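Local coordinates for inositol dehydrogenase (Lactobacillus casei, PDB 4MKX), which probably catalyses the NAD-dependent oxidation of scyllo-inositol, as a member of the Gfo/Idh/MocA oxidoreductase family, at residues Q152-Q156 and G157-D161; T284-E288 and E289-R293; Q95-E98 and S99-A103. All coordinates share one frame; numbering follows the deposited sequence.

All three contacts are local, each made where one run of residues passes directly into the next; none nests in or crosses another. From the N terminus, contact 3 comes first and closes no loop: it lies along helix 93-102 of the Rossmann domain, the helix that connects strands 83-86 and 106-109. Contact 1 follows, closing the turn that ends helix 145-155, where the chain heads for strand 162-172 of the mixed sheet. Contact 2 is last and closes a beta hairpin, about 18 Å from contact 1 at their nearest atoms. In the tetramer the two do meet: L153 of contact 1 packs on V285 of a neighbouring subunit.

Contact 1. Residues Q152-Q156 and G157-D161; sequences QLVDQ and GKIGD
The Q156 carboxamide meets the K158 ammonium through its oxygen end: NZ lies 2.8 Å from OE1, tilted 23° from the amide plane and not over its face. The two side chains run side by side; K158 bends at chi2 (-110°) and chi4, which brings NZ to OE1, while L153 CD2 passes 4.1 Å from NZ. The flat peptide groups of the last turn are used differently. K158 N bonds to L153 O at 3.0 Å, nearly along the C=O axis, whereas G157 N reaches V154 O from above the carbonyl plane (64° out of it). With the positive phi of G157, these two bonds form a Schellman motif ending the helix. Water 1 bridges the next turn: it donates to V154 O and G160 O and accepts from I159 N at 3.0 Å, so V154 O is held twice. Beyond it, V154 CG2 touches I159 CD1 at 4.1 Å. The cap links helix 145-155 to strand 162-172; I159 and D161 form backbone bonds with K269 and T268, next to strand 260-267, and D161 makes salt bridges to K209 and to R221 of a neighbouring subunit.

Contact 2. Residues T284-E288 and E289-R293; sequences TVMNE and EGIIR
M286 and I291 form the tight apolar side of this antiparallel hairpin: their side chains lie side by side, pointing the same way, and I291 CD1 sits 3.6 Å from M286 CG and close to the sulfur. T284 CG2 meets I291 CG2 at 3.5 Å. Backbone bonds set the register: V285 and I292 are a hydrogen-bonded pair, nearly straight in both directions (V285 N to I292 O 2.8 Å, I292 N to V285 O 2.7 Å), and N287 and G290 form a second hydrogen-bonded pair, its bonds more bent, around the type I turn. N287 closes the bend with an Asx turn. Its CG takes the crowded position between backbone N and carbonyl carbon (chi1 57°), bringing OD1 within 2.9 Å of E289 N; this donor stands above the plane of the N287 carboxamide. The same oxygen has I292 CD1 3.3 Å away, so replacing N287 with an alanine would probably leave E289 N without this acceptor and I292 CD1 without its cover. The loose part is the exposed tip, where the E288 and E289 carboxylates of this hairpin do not meet, though E289 OE1 nears its like-charged counterpart in a neighbouring subunit. R293 is the well-held, water-bridged polar end: water 2 joins NH1 to T284 OG1 (2.7 Å from the water), NH2 binds N281 O, and NH1 forms a salt bridge with E279 of a second neighbouring subunit. Strand 283-287 pairs antiparallel with a strand of that second subunit and strand 290-293 with one of the first, so the hairpin lies inside a sheet running across subunits.

Contact 3. Residues Q95-E98 and S99-A103; sequences QQIE and SALNA
I97 and L101, one helical turn apart, supply the apolar contact: the side chains lie side by side and point the same way, with I97 CG2 4.1 Å from L101 CD1. L101 CG, turned anti to its carbonyl carbon (chi1 -72°), also rests 3.4 Å from I97 O. Both side chains pack on V107 of strand 106-109, and L101 also on I127 of helix 117-128. Backbone bonds form the second group. S99 N, A100 N, L101 N and N102 N donate in succession to the carbonyls of Q95, Q96, I97 and E98; the span from S99 N to Q95 O is 3.1 Å and that from N102 N to E98 O 2.9 Å. A103 N continues the series to S99 O, at 3.1 Å, although A103 has itself left helical angles. N102 lays its carboxamide over the same end of the helix, ND2 3.0 Å from E98 O, but the angle is too poor for a hydrogen bond. Polar side chains reach outward to neighbouring elements. The E98 chain, extended beyond CG, carries OE2 to T123 OG1 and H122 ND1 of helix 117-128, two bonds that grip this oxygen. S99 OG binds D73 OD1 of helix 72-78, and Q96 OE1 binds S88 OG. Helix 93-102 is the connecting helix of a beta-alpha-beta crossover from strand 83-86 to strand 106-109, the recurring unit of the Rossmann fold.

Contact 1. Residues Q152-Q156 and G157-D161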
# COMPACT_ATOMS: atom_id res chain seq x y z
N GLN A 152 -8.59 -8.66 18.89
CA GLN A 152 -9.95 -8.20 19.08
C GLN A 152 -10.85 -8.65 17.94
O GLN A 152 -11.94 -9.17 18.18
CB GLN A 152 -9.94 -6.68 19.18
CG GLN A 152 -11.26 -6.03 19.45
CD GLN A 152 -11.08 -4.59 19.85
OE1 GLN A 152 -9.96 -4.15 20.13
NE2 GLN A 152 -12.17 -3.84 19.89
N LEU A 153 -10.40 -8.48 16.70
CA LEU A 153 -11.15 -8.97 15.55
C LEU A 153 -11.39 -10.48 15.64
O LEU A 153 -12.49 -10.96 15.36
CB LEU A 153 -10.44 -8.64 14.23
CG LEU A 153 -10.34 -7.16 13.90
CD1 LEU A 153 -9.62 -6.99 12.57
CD2 LEU A 153 -11.72 -6.58 13.85
N VAL A 154 -10.35 -11.22 16.01
CA VAL A 154 -10.46 -12.67 16.13
C VAL A 154 -11.46 -13.05 17.23
O VAL A 154 -12.30 -13.93 17.02
CB VAL A 154 -9.09 -13.32 16.39
CG1 VAL A 154 -9.23 -14.76 16.84
CG2 VAL A 154 -8.21 -13.23 15.15
N ASP A 155 -11.38 -12.39 18.37
CA ASP A 155 -12.26 -12.69 19.51
C ASP A 155 -13.72 -12.39 19.20
O ASP A 155 -14.63 -13.06 19.70
CB ASP A 155 -11.83 -11.91 20.75
CG ASP A 155 -10.58 -12.48 21.40
OD1 ASP A 155 -10.20 -13.62 21.06
OD2 ASP A 155 -9.99 -11.78 22.25
N GLN A 156 -13.94 -11.38 18.37
CA GLN A 156 -15.28 -10.98 17.96
C GLN A 156 -15.86 -11.91 16.89
O GLN A 156 -17.02 -11.75 16.50
CB GLN A 156 -15.29 -9.54 17.46
CG GLN A 156 -15.11 -8.51 18.56
CD GLN A 156 -14.90 -7.10 18.03
OE1 GLN A 156 -14.84 -6.88 16.82
NE2 GLN A 156 -14.79 -6.14 18.94
N GLY A 157 -15.05 -12.85 16.41
CA GLY A 157 -15.50 -13.84 15.44
C GLY A 157 -15.42 -13.38 13.99
O GLY A 157 -15.97 -14.02 13.09
N LYS A 158 -14.70 -12.29 13.76
CA LYS A 158 -14.68 -11.65 12.45
C LYS A 158 -13.96 -12.40 11.34
O LYS A 158 -14.20 -12.14 10.17
CB LYS A 158 -14.11 -10.23 12.55
CG LYS A 158 -15.02 -9.26 13.29
CD LYS A 158 -15.60 -8.22 12.34
CE LYS A 158 -16.51 -7.25 13.09
NZ LYS A 158 -15.82 -6.64 14.26
N ILE A 159 -13.06 -13.32 11.67
CA ILE A 159 -12.46 -14.14 10.63
C ILE A 159 -12.79 -15.61 10.81
O ILE A 159 -12.24 -16.46 10.11
CB ILE A 159 -10.94 -13.95 10.48
CG1 ILE A 159 -10.21 -14.48 11.70
CG2 ILE A 159 -10.58 -12.49 10.18
CD1 ILE A 159 -8.76 -14.77 11.43
N GLY A 160 -13.69 -15.90 11.74
CA GLY A 160 -14.13 -17.28 11.94
C GLY A 160 -13.09 -18.05 12.72
O GLY A 160 -12.30 -17.45 13.46
N ASP A 161 -13.08 -19.36 12.57
CA ASP A 161 -12.07 -20.17 13.24
C ASP A 161 -10.76 -20.05 12.46
O ASP A 161 -10.76 -19.89 11.24
CB ASP A 161 -12.52 -21.63 13.34
CG ASP A 161 -11.53 -22.49 14.12
OD1 ASP A 161 -10.84 -21.98 15.03
OD2 ASP A 161 -11.45 -23.69 13.81
O HOH W 1 -12.65 -14.75 14.27

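Contact 2. Residues T284-E288 and E289-R293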
# COMPACT_ATOMS: atom_id res chain seq x y z
N THR A 284 5.50 8.39 2.78
CA THR A 284 5.82 7.73 1.53
C THR A 284 6.72 8.67 0.74
O THR A 284 6.47 9.87 0.67
CB THR A 284 4.53 7.48 0.71
OG1 THR A 284 3.66 6.61 1.46
CG2 THR A 284 4.87 6.80 -0.61
N VAL A 285 7.78 8.12 0.16
CA VAL A 285 8.74 8.89 -0.63
C VAL A 285 8.66 8.44 -2.07
O VAL A 285 8.56 7.25 -2.36
CB VAL A 285 10.17 8.67 -0.10
CG1 VAL A 285 11.18 9.47 -0.92
CG2 VAL A 285 10.26 9.06 1.37
N MET A 286 8.69 9.39 -3.00
CA MET A 286 8.69 9.05 -4.41
C MET A 286 9.86 9.73 -5.08
O MET A 286 9.92 10.95 -5.12
CB MET A 286 7.38 9.51 -5.06
CG MET A 286 6.14 9.08 -4.27
SD MET A 286 4.60 9.63 -5.03
CE MET A 286 3.63 9.83 -3.55
N ASN A 287 10.80 8.95 -5.60
CA ASN A 287 11.93 9.52 -6.32
C ASN A 287 12.29 8.60 -7.47
O ASN A 287 11.46 7.79 -7.90
CB ASN A 287 13.12 9.78 -5.39
CG ASN A 287 13.58 8.53 -4.66
OD1 ASN A 287 13.33 7.41 -5.11
ND2 ASN A 287 14.27 8.71 -3.54
N GLU A 288 13.52 8.70 -7.97
CA GLU A 288 13.92 7.91 -9.13
C GLU A 288 13.88 6.40 -8.88
O GLU A 288 13.81 5.61 -9.82
CB GLU A 288 15.30 8.34 -9.66
CG GLU A 288 16.38 8.47 -8.61
CD GLU A 288 16.21 9.71 -7.74
OE1 GLU A 288 16.83 9.76 -6.66
OE2 GLU A 288 15.45 10.62 -8.14
N GLU A 289 13.91 6.00 -7.61
CA GLU A 289 13.84 4.57 -7.30
C GLU A 289 12.43 3.98 -7.36
O GLU A 289 12.28 2.76 -7.42
CB GLU A 289 14.50 4.28 -5.95
CG GLU A 289 15.86 3.59 -6.08
CD GLU A 289 16.89 4.15 -5.13
OE1 GLU A 289 16.77 3.90 -3.91
OE2 GLU A 289 17.80 4.86 -5.59
N GLY A 290 11.41 4.83 -7.36
CA GLY A 290 10.02 4.37 -7.40
C GLY A 290 9.26 4.92 -6.20
O GLY A 290 9.56 6.01 -5.72
N ILE A 291 8.29 4.15 -5.69
CA ILE A 291 7.55 4.56 -4.49
C ILE A 291 8.18 3.82 -3.31
O ILE A 291 8.20 2.59 -3.29
CB ILE A 291 6.06 4.15 -4.60
CG1 ILE A 291 5.45 4.61 -5.93
CG2 ILE A 291 5.28 4.69 -3.42
CD1 ILE A 291 5.54 6.11 -6.17
N ILE A 292 8.67 4.56 -2.32
CA ILE A 292 9.39 3.97 -1.18
C ILE A 292 8.67 4.20 0.15
O ILE A 292 8.31 5.34 0.46
CB ILE A 292 10.80 4.60 -1.07
CG1 ILE A 292 11.57 4.36 -2.37
CG2 ILE A 292 11.58 4.02 0.12
CD1 ILE A 292 12.68 5.37 -2.61
N ARG A 293 8.48 3.13 0.92
CA ARG A 293 8.07 3.23 2.33
C ARG A 293 9.25 2.88 3.22
O ARG A 293 9.75 1.76 3.17
CB ARG A 293 6.90 2.28 2.66
CG ARG A 293 5.51 2.76 2.25
CD ARG A 293 5.13 4.10 2.91
NE ARG A 293 4.69 4.06 4.32
CZ ARG A 293 3.44 3.83 4.71
NH1 ARG A 293 2.49 3.56 3.82
NH2 ARG A 293 3.12 3.86 6.00
O HOH W 2 2.39 4.28 0.80

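Contact 3. Residues Q95-E98 and S99-A103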
# COMPACT_ATOMS: atom_id res chain seq x y z
N GLN A 95 16.80 -19.22 38.50
CA GLN A 95 17.35 -19.10 39.86
C GLN A 95 17.04 -17.72 40.44
O GLN A 95 16.80 -17.58 41.65
CB GLN A 95 18.85 -19.41 39.90
CG GLN A 95 19.75 -18.40 39.21
CD GLN A 95 21.22 -18.60 39.55
OE1 GLN A 95 21.63 -19.69 39.96
NE2 GLN A 95 22.02 -17.56 39.40
N GLN A 96 17.01 -16.70 39.58
CA GLN A 96 16.69 -15.35 40.03
C GLN A 96 15.20 -15.17 40.31
O GLN A 96 14.82 -14.49 41.28
CB GLN A 96 17.25 -14.30 39.05
CG GLN A 96 18.78 -14.27 39.02
CD GLN A 96 19.35 -13.39 37.93
OE1 GLN A 96 18.63 -12.95 37.04
NE2 GLN A 96 20.65 -13.15 37.99
N ILE A 97 14.35 -15.77 39.49
CA ILE A 97 12.92 -15.83 39.75
C ILE A 97 12.64 -16.46 41.13
O ILE A 97 11.89 -15.90 41.94
CB ILE A 97 12.17 -16.62 38.66
CG1 ILE A 97 12.10 -15.81 37.36
CG2 ILE A 97 10.76 -16.93 39.09
CD1 ILE A 97 11.67 -16.68 36.18
N GLU A 98 13.21 -17.63 41.40
CA GLU A 98 13.00 -18.31 42.67
C GLU A 98 13.45 -17.49 43.86
O GLU A 98 12.73 -17.37 44.86
CB GLU A 98 13.68 -19.69 42.67
CG GLU A 98 12.99 -20.70 41.76
CD GLU A 98 13.67 -22.05 41.78
OE1 GLU A 98 14.47 -22.32 42.70
OE2 GLU A 98 13.39 -22.86 40.87
N SER A 99 14.65 -16.92 43.77
CA SER A 99 15.19 -16.11 44.84
C SER A 99 14.33 -14.88 45.12
O SER A 99 14.08 -14.54 46.28
CB SER A 99 16.60 -15.66 44.50
OG SER A 99 17.00 -14.62 45.36
N ALA A 100 13.88 -14.22 44.06
CA ALA A 100 13.07 -13.02 44.25
C ALA A 100 11.74 -13.35 44.93
O ALA A 100 11.30 -12.63 45.82
CB ALA A 100 12.82 -12.33 42.92
N LEU A 101 11.12 -14.45 44.51
CA LEU A 101 9.84 -14.85 45.08
C LEU A 101 10.00 -15.26 46.54
O LEU A 101 9.17 -14.93 47.38
CB LEU A 101 9.21 -15.99 44.27
CG LEU A 101 8.68 -15.59 42.90
CD1 LEU A 101 8.12 -16.83 42.19
CD2 LEU A 101 7.60 -14.54 43.03
N ASN A 102 11.09 -15.96 46.83
CA ASN A 102 11.37 -16.40 48.20
C ASN A 102 11.62 -15.22 49.15
O ASN A 102 11.38 -15.32 50.35
CB ASN A 102 12.54 -17.39 48.22
CG ASN A 102 12.15 -18.78 47.74
OD1 ASN A 102 11.03 -19.24 47.98
ND2 ASN A 102 13.06 -19.45 47.04
N ALA A 103 12.09 -14.11 48.60
CA ALA A 103 12.31 -12.91 49.39
C ALA A 103 11.12 -11.97 49.34
O ALA A 103 11.20 -10.82 49.78
CB ALA A 103 13.55 -12.20 48.94